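Local coordinates for Chains: A (Unidentified, PDB 6ZM9), which probably cleaves S-adenosyl methionine as a phage-encoded trimeric lyase, releasing 5'-methylthioadenosine, the nucleoside bound here in pockets between its subunits, at residues Y27-V32 with E100-Q104; S50-G56 with E69-I75; G95-R99 with I123-W127. All blocks are in the same frame, centred on the assembly; numbering follows the deposited sequence.

Contact 1 of 3, residues Y27-V32 with E100-Q104; sequences YTIEDV and EDFKQ. With PRO (proline), chain E.
F102 drives the edge of its ring into the face of Y27, a T-shaped stack with centroids 4.8 Å apart and planes at 86°. CD1 leads the approach, sitting 3.4 Å above the tyrosine plane, over its centre. With CG of F102 anti to the carbonyl carbon (chi1 -66°), the ring swings from the helix end towards 27-32, where CZ meets D31 O near the ring plane. V32 CG2 then closes over one face of F102 as a CH-pi contact, 4.1 Å from the centroid. This tight part is apolar and aromatic; no direct hydrogen bond joins the segments.

The outer side is looser. Y27 OH passes the aliphatic chain of K103 at 3.7 Å from CD, and one water links it to K103 NZ. On the buried ligand side, Q104 NE2 donates almost straight to F102 O (2.8 Å), while Q104 OE1 comes within 2.7 Å of the N of the bound proline.

Two helix ends meet here: T28 and D31 form a capping box opening helix 29-43, and K103, at positive phi, is the C-prime residue of a Schellman motif closing helix 84-101, beside the proline pocket of a ferredoxin-like fold.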
loop_
_atom_site.group_PDB
_atom_site.type_symbol
_atom_site.label_atom_id
_atom_site.label_comp_id
_atom_site.label_asym_id
_atom_site.label_seq_id
_atom_site.Cartn_x
_atom_site.Cartn_y
_atom_site.Cartn_z
ATOM N N TYR A 27 16.518 -1.498 13.833
ATOM C CA TYR A 27 15.205 -1.745 14.405
ATOM C C TYR A 27 14.413 -2.720 13.552
ATOM O O TYR A 27 14.832 -3.099 12.451
ATOM C CB TYR A 27 14.446 -0.430 14.539
ATOM C CG TYR A 27 15.154 0.590 15.402
ATOM C CD1 TYR A 27 15.217 0.439 16.782
ATOM C CD2 TYR A 27 15.734 1.709 14.834
ATOM C CE1 TYR A 27 15.852 1.398 17.580
ATOM C CE2 TYR A 27 16.361 2.656 15.609
ATOM C CZ TYR A 27 16.425 2.506 16.979
ATOM O OH TYR A 27 17.060 3.482 17.751
ATOM N N THR A 28 13.258 -3.131 14.090
ATOM C CA THR A 28 12.360 -4.067 13.443
ATOM C C THR A 28 10.950 -3.496 13.345
ATOM O O THR A 28 10.574 -2.582 14.077
ATOM C CB THR A 28 12.205 -5.375 14.232
ATOM O OG1 THR A 28 11.557 -5.089 15.483
ATOM C CG2 THR A 28 13.527 -6.044 14.481
ATOM N N ILE A 29 10.153 -4.095 12.456
ATOM C CA ILE A 29 8.763 -3.674 12.319
ATOM C C ILE A 29 8.023 -3.800 13.644
ATOM O O ILE A 29 7.209 -2.938 13.987
ATOM C CB ILE A 29 8.053 -4.404 11.160
ATOM C CG1 ILE A 29 6.603 -3.922 11.049
ATOM C CG2 ILE A 29 8.099 -5.928 11.287
ATOM C CD1 ILE A 29 5.940 -4.269 9.720
ATOM N N GLU A 30 8.275 -4.869 14.409
ATOM C CA GLU A 30 7.532 -5.006 15.663
ATOM C C GLU A 30 7.846 -3.879 16.636
ATOM O O GLU A 30 6.973 -3.470 17.417
ATOM C CB GLU A 30 7.745 -6.366 16.319
ATOM C CG GLU A 30 6.539 -6.752 17.211
ATOM C CD GLU A 30 5.221 -7.060 16.459
ATOM O OE1 GLU A 30 5.191 -7.113 15.202
ATOM O OE2 GLU A 30 4.189 -7.261 17.142
ATOM N N ASP A 31 9.081 -3.359 16.605
ATOM C CA ASP A 31 9.402 -2.200 17.431
ATOM C C ASP A 31 8.488 -1.023 17.074
ATOM O O ASP A 31 7.997 -0.312 17.956
ATOM C CB ASP A 31 10.853 -1.738 17.214
ATOM C CG ASP A 31 11.903 -2.768 17.583
ATOM O OD1 ASP A 31 11.647 -3.684 18.393
ATOM O OD2 ASP A 31 13.043 -2.586 17.073
ATOM N N VAL A 32 8.289 -0.781 15.768
ATOM C CA VAL A 32 7.430 0.310 15.325
ATOM C C VAL A 32 5.979 0.061 15.721
ATOM O O VAL A 32 5.282 0.990 16.141
ATOM C CB VAL A 32 7.601 0.540 13.811
ATOM C CG1 VAL A 32 6.625 1.574 13.313
ATOM C CG2 VAL A 32 9.032 0.958 13.506
ATOM N N GLU A 100 11.928 10.744 16.467
ATOM C CA GLU A 100 12.825 10.771 17.616
ATOM C C GLU A 100 13.112 9.361 18.119
ATOM O O GLU A 100 14.262 8.998 18.386
ATOM C CB GLU A 100 12.187 11.584 18.741
ATOM C CG GLU A 100 12.968 11.450 20.050
ATOM C CD GLU A 100 12.399 12.236 21.219
ATOM O OE1 GLU A 100 11.794 13.299 20.999
ATOM O OE2 GLU A 100 12.569 11.808 22.386
ATOM N N ASP A 101 12.058 8.558 18.291
ATOM C CA ASP A 101 12.213 7.278 18.965
ATOM C C ASP A 101 13.111 6.338 18.176
ATOM O O ASP A 101 13.775 5.473 18.762
ATOM C CB ASP A 101 10.851 6.620 19.181
ATOM C CG ASP A 101 9.954 7.412 20.124
ATOM O OD1 ASP A 101 10.372 8.479 20.629
ATOM O OD2 ASP A 101 8.811 6.970 20.331
ATOM N N PHE A 102 13.109 6.460 16.851
ATOM C CA PHE A 102 13.921 5.613 15.988
ATOM C C PHE A 102 15.140 6.341 15.441
ATOM O O PHE A 102 15.833 5.803 14.577
ATOM C CB PHE A 102 13.031 4.932 14.950
ATOM C CG PHE A 102 12.073 3.972 15.589
ATOM C CD1 PHE A 102 12.530 2.766 16.086
ATOM C CD2 PHE A 102 10.760 4.325 15.834
ATOM C CE1 PHE A 102 11.684 1.901 16.742
ATOM C CE2 PHE A 102 9.901 3.449 16.507
ATOM C CZ PHE A 102 10.367 2.240 16.953
ATOM N N LYS A 103 15.462 7.509 15.997
ATOM C CA LYS A 103 16.717 8.200 15.702
ATOM C C LYS A 103 16.865 8.483 14.212
ATOM O O LYS A 103 17.962 8.383 13.652
ATOM C CB LYS A 103 17.923 7.431 16.243
ATOM C CG LYS A 103 17.874 7.215 17.740
ATOM C CD LYS A 103 19.124 6.484 18.201
ATOM C CE LYS A 103 19.184 6.268 19.685
ATOM N NZ LYS A 103 20.447 5.538 20.017
ATOM N N GLN A 104 15.754 8.844 13.572
ATOM C CA GLN A 104 15.714 8.983 12.122
ATOM C C GLN A 104 16.007 10.398 11.644
ATOM O O GLN A 104 15.641 11.386 12.281
ATOM C CB GLN A 104 14.332 8.574 11.598
ATOM C CG GLN A 104 14.013 7.122 11.857
ATOM C CD GLN A 104 14.920 6.226 11.067
ATOM O OE1 GLN A 104 14.868 6.208 9.839
ATOM N NE2 GLN A 104 15.770 5.484 11.757
HETATM N N PRO E . 16.696 5.573 7.970
HETATM C CA PRO E . 18.070 6.074 7.925
HETATM C C PRO E . 18.345 7.182 8.926
HETATM O O PRO E . 19.486 7.350 9.379
HETATM C CB PRO E . 18.169 6.645 6.512
HETATM C CG PRO E . 16.699 6.938 6.144
HETATM C CD PRO E . 15.800 6.446 7.200
HETATM O OXT PRO E . 17.440 7.940 9.270
HETATM O O HOH W 1 19.926 3.039 18.220
#

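Contact 2 of 3, residues S50-G56 with E69-I75; sequences SFVAQRG and ENSVQII. With MTA (5'-deoxy-5'-methylthioadenosine), chain F; MTA (5'-deoxy-5'-methylthioadenosine), chain B; PRO (proline), chain E.
Backbone hydrogen bonds zip 50-56 to 69-75 in antiparallel register, with S50-I75, V52-Q73, Q54-S71 and G56-E69 as the hydrogen-bonded pairs. Each makes two N-H to O bonds of 2.8 to 2.9 Å. CA-H...O contacts, such as V72 CA to V52 O, supplement these bonds between neighbouring pairs.

Apolar contacts gather on the helix side. F51 lies alongside I74, CD2 to CG1 at 3.9 Å, and its CB touches V72 CG1, which lies near the plane of the ring; helix 29-43 packs over this face through V33, T36 and I29. On the other face V52 CG2 reaches I75 CD1.

These strands form the beta2-beta3 hairpin of a ferredoxin-like beta-alpha-beta-beta-alpha-beta fold, with strand 49-59 at the edge of the chain's own sheet; both neighbouring subunits extend the ladder through F51 and R55, so the sheet runs on through the trimer.

Among polar side chains, Q73 NE2 donates to Q54 OE1 at 3.0 Å, the two amide planes turned 63° apart. R55 folds back at chi2 and chi3, bringing NH1 to N70 OD1 (2.9 Å) in the guanidinium plane but well above the amide carbonyl plane; its NH2 has a salt bridge to E30 of the third subunit.

Ligand bonds occupy the face carrying Q54, E69 and S71. E69 reaches out extended, splitting its carboxylate: OE1 takes the proline N and OE2 takes O3' of one methylthioadenosine, 2.6 Å each. S71 OG, tucked between its backbone N and carbonyl carbon (chi1 64°), bonds O2' of that nucleoside. G56, lacking a side chain, lets its CA approach O3' at 3.3 Å. At the far end S50 OG donates to N3 and accepts from O2' of a second methylthioadenosine, which E69 and S71 of the second subunit also hold.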
loop_
_atom_site.group_PDB
_atom_site.type_symbol
_atom_site.label_atom_id
_atom_site.label_comp_id
_atom_site.label_asym_id
_atom_site.label_seq_id
_atom_site.Cartn_x
_atom_site.Cartn_y
_atom_site.Cartn_z
ATOM N N SER A 50 -2.526 -0.550 10.305
ATOM C CA SER A 50 -1.815 -1.589 9.578
ATOM C C SER A 50 -0.359 -1.167 9.418
ATOM O O SER A 50 -0.069 0.022 9.246
ATOM C CB SER A 50 -2.412 -1.812 8.192
ATOM O OG SER A 50 -3.724 -2.362 8.309
ATOM N N PHE A 51 0.542 -2.145 9.437
ATOM C CA PHE A 51 1.980 -1.911 9.359
ATOM C C PHE A 51 2.551 -2.837 8.290
ATOM O O PHE A 51 2.443 -4.057 8.398
ATOM C CB PHE A 51 2.639 -2.195 10.702
ATOM C CG PHE A 51 2.106 -1.354 11.853
ATOM C CD1 PHE A 51 0.910 -1.679 12.459
ATOM C CD2 PHE A 51 2.798 -0.244 12.300
ATOM C CE1 PHE A 51 0.425 -0.924 13.505
ATOM C CE2 PHE A 51 2.315 0.518 13.345
ATOM C CZ PHE A 51 1.133 0.170 13.956
ATOM N N VAL A 52 3.163 -2.252 7.261
ATOM C CA VAL A 52 3.673 -2.995 6.114
ATOM C C VAL A 52 5.199 -2.949 6.136
ATOM O O VAL A 52 5.801 -1.869 6.110
ATOM C CB VAL A 52 3.153 -2.383 4.802
ATOM C CG1 VAL A 52 3.702 -3.128 3.588
ATOM C CG2 VAL A 52 1.632 -2.369 4.782
ATOM N N ALA A 53 5.819 -4.122 6.144
ATOM C CA ALA A 53 7.264 -4.189 6.011
ATOM C C ALA A 53 7.675 -3.919 4.569
ATOM O O ALA A 53 7.023 -4.379 3.629
ATOM C CB ALA A 53 7.755 -5.574 6.419
ATOM N N GLN A 54 8.768 -3.183 4.412
ATOM C CA GLN A 54 9.217 -2.737 3.109
ATOM C C GLN A 54 10.731 -2.783 3.054
ATOM O O GLN A 54 11.413 -2.830 4.083
ATOM C CB GLN A 54 8.887 -1.263 2.839
ATOM C CG GLN A 54 7.501 -0.874 3.176
ATOM C CD GLN A 54 7.178 0.536 2.747
ATOM O OE1 GLN A 54 6.193 0.770 2.055
ATOM N NE2 GLN A 54 7.976 1.492 3.202
ATOM N N ARG A 55 11.251 -2.733 1.834
ATOM C CA ARG A 55 12.613 -2.276 1.585
ATOM C C ARG A 55 12.508 -0.828 1.132
ATOM O O ARG A 55 11.618 -0.472 0.354
ATOM C CB ARG A 55 13.328 -3.124 0.542
ATOM C CG ARG A 55 13.539 -4.547 1.003
ATOM C CD ARG A 55 14.577 -4.665 2.116
ATOM N NE ARG A 55 15.932 -4.526 1.604
ATOM C CZ ARG A 55 17.002 -4.290 2.355
ATOM N NH1 ARG A 55 16.898 -4.129 3.665
ATOM N NH2 ARG A 55 18.192 -4.214 1.775
ATOM N N GLY A 56 13.382 0.019 1.655
ATOM C CA GLY A 56 13.345 1.429 1.338
ATOM C C GLY A 56 14.698 1.913 0.868
ATOM O O GLY A 56 15.745 1.411 1.273
ATOM N N GLU A 69 17.452 0.064 3.170
ATOM C CA GLU A 69 17.142 -0.358 4.526
ATOM C C GLU A 69 15.821 -1.115 4.535
ATOM O O GLU A 69 15.053 -1.093 3.573
ATOM C CB GLU A 69 17.016 0.861 5.466
ATOM C CG GLU A 69 15.930 1.853 5.025
ATOM C CD GLU A 69 15.770 3.061 5.947
ATOM O OE1 GLU A 69 16.432 3.137 7.007
ATOM O OE2 GLU A 69 14.961 3.946 5.601
ATOM N N ASN A 70 15.552 -1.780 5.651
ATOM C CA ASN A 70 14.185 -2.161 5.953
ATOM C C ASN A 70 13.438 -0.929 6.454
ATOM O O ASN A 70 14.018 -0.059 7.100
ATOM C CB ASN A 70 14.150 -3.223 7.044
ATOM C CG ASN A 70 14.744 -4.534 6.607
ATOM O OD1 ASN A 70 14.751 -4.887 5.425
ATOM N ND2 ASN A 70 15.220 -5.295 7.577
ATOM N N SER A 71 12.150 -0.848 6.135
ATOM C CA SER A 71 11.334 0.255 6.606
ATOM C C SER A 71 9.910 -0.234 6.831
ATOM O O SER A 71 9.571 -1.389 6.563
ATOM C CB SER A 71 11.372 1.452 5.654
ATOM O OG SER A 71 10.812 1.116 4.404
ATOM N N VAL A 72 9.076 0.664 7.358
ATOM C CA VAL A 72 7.698 0.349 7.706
ATOM C C VAL A 72 6.810 1.432 7.125
ATOM O O VAL A 72 7.097 2.624 7.280
ATOM C CB VAL A 72 7.475 0.270 9.231
ATOM C CG1 VAL A 72 6.014 -0.086 9.554
ATOM C CG2 VAL A 72 8.427 -0.729 9.840
ATOM N N GLN A 73 5.738 1.019 6.464
ATOM C CA GLN A 73 4.656 1.916 6.086
ATOM C C GLN A 73 3.487 1.679 7.039
ATOM O O GLN A 73 2.928 0.576 7.079
ATOM C CB GLN A 73 4.248 1.667 4.633
ATOM C CG GLN A 73 3.089 2.542 4.180
ATOM C CD GLN A 73 2.534 2.200 2.814
ATOM O OE1 GLN A 73 1.438 2.636 2.474
ATOM N NE2 GLN A 73 3.303 1.483 2.012
ATOM N N ILE A 74 3.129 2.709 7.803
ATOM C CA ILE A 74 1.989 2.663 8.712
ATOM C C ILE A 74 0.790 3.221 7.969
ATOM O O ILE A 74 0.863 4.325 7.412
ATOM C CB ILE A 74 2.261 3.494 9.983
ATOM C CG1 ILE A 74 3.605 3.125 10.614
ATOM C CG2 ILE A 74 1.098 3.317 10.981
ATOM C CD1 ILE A 74 3.977 3.986 11.823
ATOM N N ILE A 75 -0.309 2.464 7.948
ATOM C CA ILE A 75 -1.541 2.865 7.269
ATOM C C ILE A 75 -2.607 3.045 8.342
ATOM O O ILE A 75 -2.928 2.095 9.068
ATOM C CB ILE A 75 -1.986 1.823 6.231
ATOM C CG1 ILE A 75 -0.880 1.594 5.203
ATOM C CG2 ILE A 75 -3.287 2.251 5.569
ATOM C CD1 ILE A 75 -1.103 0.380 4.306
HETATM C CS MTA F . 12.061 8.916 4.817
HETATM S "S5'" MTA F . 13.235 7.600 4.823
HETATM C "C5'" MTA F . 12.229 6.247 5.459
HETATM C "C4'" MTA F . 11.533 5.400 4.413
HETATM O "O4'" MTA F . 10.664 6.237 3.633
HETATM C "C2'" MTA F . 11.420 4.422 2.263
HETATM O "O2'" MTA F . 10.711 3.238 2.591
HETATM C "C3'" MTA F . 12.422 4.696 3.388
HETATM O "O3'" MTA F . 13.032 3.519 3.889
HETATM C "C1'" MTA F . 10.502 5.651 2.348
HETATM N N9 MTA F . 10.790 6.655 1.335
HETATM C C8 MTA F . 11.727 7.656 1.363
HETATM N N7 MTA F . 11.678 8.473 0.337
HETATM C C5 MTA F . 10.634 7.969 -0.430
HETATM C C6 MTA F . 10.016 8.422 -1.612
HETATM N N6 MTA F . 10.369 9.537 -2.267
HETATM N N1 MTA F . 8.963 7.707 -2.081
HETATM C C2 MTA F . 8.564 6.624 -1.403
HETATM N N3 MTA F . 9.052 6.118 -0.274
HETATM C C4 MTA F . 10.093 6.840 0.170
HETATM C CS MTA B . -10.474 -5.077 10.614
HETATM S "S5'" MTA B . -9.299 -5.974 11.577
HETATM C "C5'" MTA B . -8.257 -6.669 10.282
HETATM C "C4'" MTA B . -7.052 -5.836 9.891
HETATM O "O4'" MTA B . -7.501 -4.553 9.424
HETATM C "C2'" MTA B . -5.328 -4.301 10.403
HETATM O "O2'" MTA B . -4.335 -4.772 9.506
HETATM C "C3'" MTA B . -6.042 -5.520 10.994
HETATM O "O3'" MTA B . -5.165 -6.596 11.276
HETATM C "C1'" MTA B . -6.466 -3.604 9.641
HETATM N N9 MTA B . -7.019 -2.462 10.352
HETATM C C8 MTA B . -7.987 -2.444 11.325
HETATM N N7 MTA B . -8.350 -1.242 11.705
HETATM C C5 MTA B . -7.558 -0.403 10.931
HETATM C C6 MTA B . -7.507 0.999 10.793
HETATM N N6 MTA B . -8.301 1.850 11.457
HETATM N N1 MTA B . -6.633 1.507 9.889
HETATM C C2 MTA B . -5.876 0.663 9.177
HETATM N N3 MTA B . -5.854 -0.666 9.205
HETATM C C4 MTA B . -6.724 -1.147 10.107
HETATM N N PRO E . 16.696 5.573 7.970
HETATM C CA PRO E . 18.070 6.074 7.925
HETATM C C PRO E . 18.345 7.182 8.926
HETATM O O PRO E . 19.486 7.350 9.379
HETATM C CB PRO E . 18.169 6.645 6.512
HETATM C CG PRO E . 16.699 6.938 6.144
HETATM C CD PRO E . 15.800 6.446 7.200
HETATM O OXT PRO E . 17.440 7.940 9.270
HETATM O O HOH W 2 11.553 -5.403 5.404
#

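Contact 3 of 3, residues G95-R99 with I123-W127; sequences GKELR and ITAEW. With PO4 (phosphate ion), chain C.
I123 points its side chain at the helix, bringing CD1 to 3.6 Å from both G95 C and K96 N. The glycine at 95 is what lets the methyl settle so near the helix backbone. K96 runs at about a right angle across the isoleucine, its CG 3.9 Å from I123 CG2, and its NZ goes on to S1 O of the third subunit. No hydrogen bond joins the two segments directly.

R99 reaches over the end of the strand. CG stands opposite the backbone N (chi1 -172°), and bends at chi2 and chi3 then lay CD beside I123 O, 3.9 Å away, before turning the guanidinium over A125, whose CA lies over one of its faces.

The contact packs helix 84-101 on strand 116-124, an extra strand added beside 106-113 of the ferredoxin-like core; I123 and T124 also pair with a strand of the third subunit, which prolongs the sheet.

Beyond the strand the chain turns so that the W127 indole lies with A125 CB over the centre of one face, 3.4 Å above its plane. Its NE1 and the edge of the R99 guanidinium then converge on a phosphate ion, probably from the crystallisation liquor. NH1 of R99 gives O1 a nearly straight bond (3.0 Å, 172°), NH2 gives O3 one of 2.7 Å, and W127 NE1 shares O1 with NH1, in the plane of its ring, so the anion bridges the segments. R99 NH1 also donates to Q104 O, which ties the guanidinium to the chain just after its own helix.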
loop_
_atom_site.group_PDB
_atom_site.type_symbol
_atom_site.label_atom_id
_atom_site.label_comp_id
_atom_site.label_asym_id
_atom_site.label_seq_id
_atom_site.Cartn_x
_atom_site.Cartn_y
_atom_site.Cartn_z
ATOM N N GLY A 95 4.068 11.045 13.949
ATOM C CA GLY A 95 5.247 11.024 13.092
ATOM C C GLY A 95 6.459 11.674 13.737
ATOM O O GLY A 95 7.580 11.170 13.619
ATOM N N LYS A 96 6.250 12.811 14.418
ATOM C CA LYS A 96 7.363 13.492 15.070
ATOM C C LYS A 96 7.957 12.636 16.173
ATOM O O LYS A 96 9.183 12.563 16.314
ATOM C CB LYS A 96 6.904 14.833 15.638
ATOM C CG LYS A 96 6.722 15.889 14.593
ATOM C CD LYS A 96 6.565 17.260 15.220
ATOM C CE LYS A 96 7.302 18.316 14.388
ATOM N NZ LYS A 96 8.079 19.310 15.198
ATOM N N GLU A 97 7.121 11.935 16.939
ATOM C CA GLU A 97 7.664 11.104 18.008
ATOM C C GLU A 97 8.350 9.858 17.449
ATOM O O GLU A 97 9.387 9.435 17.969
ATOM C CB GLU A 97 6.596 10.739 19.024
ATOM C CG GLU A 97 7.194 10.084 20.270
ATOM C CD GLU A 97 8.139 11.004 21.051
ATOM O OE1 GLU A 97 7.724 12.135 21.375
ATOM O OE2 GLU A 97 9.299 10.604 21.340
ATOM N N LEU A 98 7.792 9.251 16.393
ATOM C CA LEU A 98 8.469 8.118 15.762
ATOM C C LEU A 98 9.848 8.512 15.246
ATOM O O LEU A 98 10.801 7.735 15.358
ATOM C CB LEU A 98 7.618 7.558 14.618
ATOM C CG LEU A 98 6.371 6.792 15.067
ATOM C CD1 LEU A 98 5.452 6.569 13.876
ATOM C CD2 LEU A 98 6.699 5.483 15.766
ATOM N N ARG A 99 9.974 9.717 14.676
ATOM C CA ARG A 99 11.281 10.146 14.189
ATOM C C ARG A 99 12.302 10.160 15.321
ATOM O O ARG A 99 13.429 9.683 15.162
ATOM C CB ARG A 99 11.209 11.534 13.540
ATOM C CG ARG A 99 12.535 11.902 12.839
ATOM C CD ARG A 99 12.985 13.334 13.012
ATOM N NE ARG A 99 13.097 13.748 14.410
ATOM C CZ ARG A 99 14.107 13.452 15.231
ATOM N NH1 ARG A 99 15.141 12.716 14.832
ATOM N NH2 ARG A 99 14.067 13.890 16.482
ATOM N N ILE A 123 9.271 15.127 7.945
ATOM C CA ILE A 123 9.583 15.544 9.296
ATOM C C ILE A 123 11.065 15.308 9.452
ATOM O O ILE A 123 11.508 14.154 9.468
ATOM C CB ILE A 123 8.784 14.761 10.341
ATOM C CG1 ILE A 123 7.300 14.995 10.157
ATOM C CG2 ILE A 123 9.249 15.187 11.733
ATOM C CD1 ILE A 123 6.419 14.096 11.014
ATOM N N THR A 124 11.843 16.384 9.523
ATOM C CA THR A 124 13.282 16.304 9.349
ATOM C C THR A 124 13.991 16.712 10.622
ATOM O O THR A 124 13.666 17.743 11.223
ATOM C CB THR A 124 13.711 17.189 8.182
ATOM O OG1 THR A 124 13.024 16.747 7.008
ATOM C CG2 THR A 124 15.187 17.082 7.952
ATOM N N ALA A 125 14.978 15.915 11.003
ATOM C CA ALA A 125 15.770 16.209 12.180
ATOM C C ALA A 125 16.546 17.505 11.998
ATOM O O ALA A 125 17.061 17.801 10.917
ATOM C CB ALA A 125 16.763 15.068 12.397
ATOM N N GLU A 126 16.665 18.264 13.084
ATOM C CA GLU A 126 17.390 19.526 13.089
ATOM C C GLU A 126 18.765 19.402 13.742
ATOM O O GLU A 126 19.280 20.370 14.312
ATOM C CB GLU A 126 16.544 20.605 13.757
ATOM C CG GLU A 126 15.300 21.000 12.972
ATOM C CD GLU A 126 14.452 22.018 13.723
ATOM O OE1 GLU A 126 14.920 23.140 13.955
ATOM O OE2 GLU A 126 13.331 21.704 14.145
ATOM N N TRP A 127 19.371 18.222 13.658
ATOM C CA TRP A 127 20.722 18.018 14.140
ATOM C C TRP A 127 21.647 19.147 13.703
ATOM O O TRP A 127 21.715 19.494 12.518
ATOM C CB TRP A 127 21.241 16.697 13.577
ATOM C CG TRP A 127 20.407 15.486 13.925
ATOM C CD1 TRP A 127 19.687 15.270 15.072
ATOM C CD2 TRP A 127 20.243 14.321 13.125
ATOM N NE1 TRP A 127 19.069 14.036 15.019
ATOM C CE2 TRP A 127 19.409 13.433 13.835
ATOM C CE3 TRP A 127 20.727 13.931 11.871
ATOM C CZ2 TRP A 127 19.043 12.194 13.327
ATOM C CZ3 TRP A 127 20.358 12.699 11.372
ATOM C CH2 TRP A 127 19.519 11.853 12.089
HETATM P P PO4 C . 16.865 12.066 18.190
HETATM O O1 PO4 C . 17.390 12.377 16.803
HETATM O O2 PO4 C . 17.987 12.448 19.139
HETATM O O3 PO4 C . 15.636 12.900 18.449
HETATM O O4 PO4 C . 16.521 10.590 18.309
#

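How the contacts relate
Contact 2 is the buried core, a strand pair carrying both backbone ladder and ligand bonds, whereas contacts 1 and 3 are partly buried, at helix ends and the helix-sheet boundary. Contacts 1 and 3 share helix 84-101, one at its C-terminal end, the other a turn or so earlier, and meet where W127 packs against K103 and Q104. Contact 1 rests on contact 2 through I29 and V32 of helix 29-43, packed on A53, V72 and I74, and both reach the proline. Contacts 2 and 3, about 17 Å apart between centres, touch where I74 meets L98. Aromatic packing marks contact 1; aliphatic packing and a phosphate bridge mark contact 3.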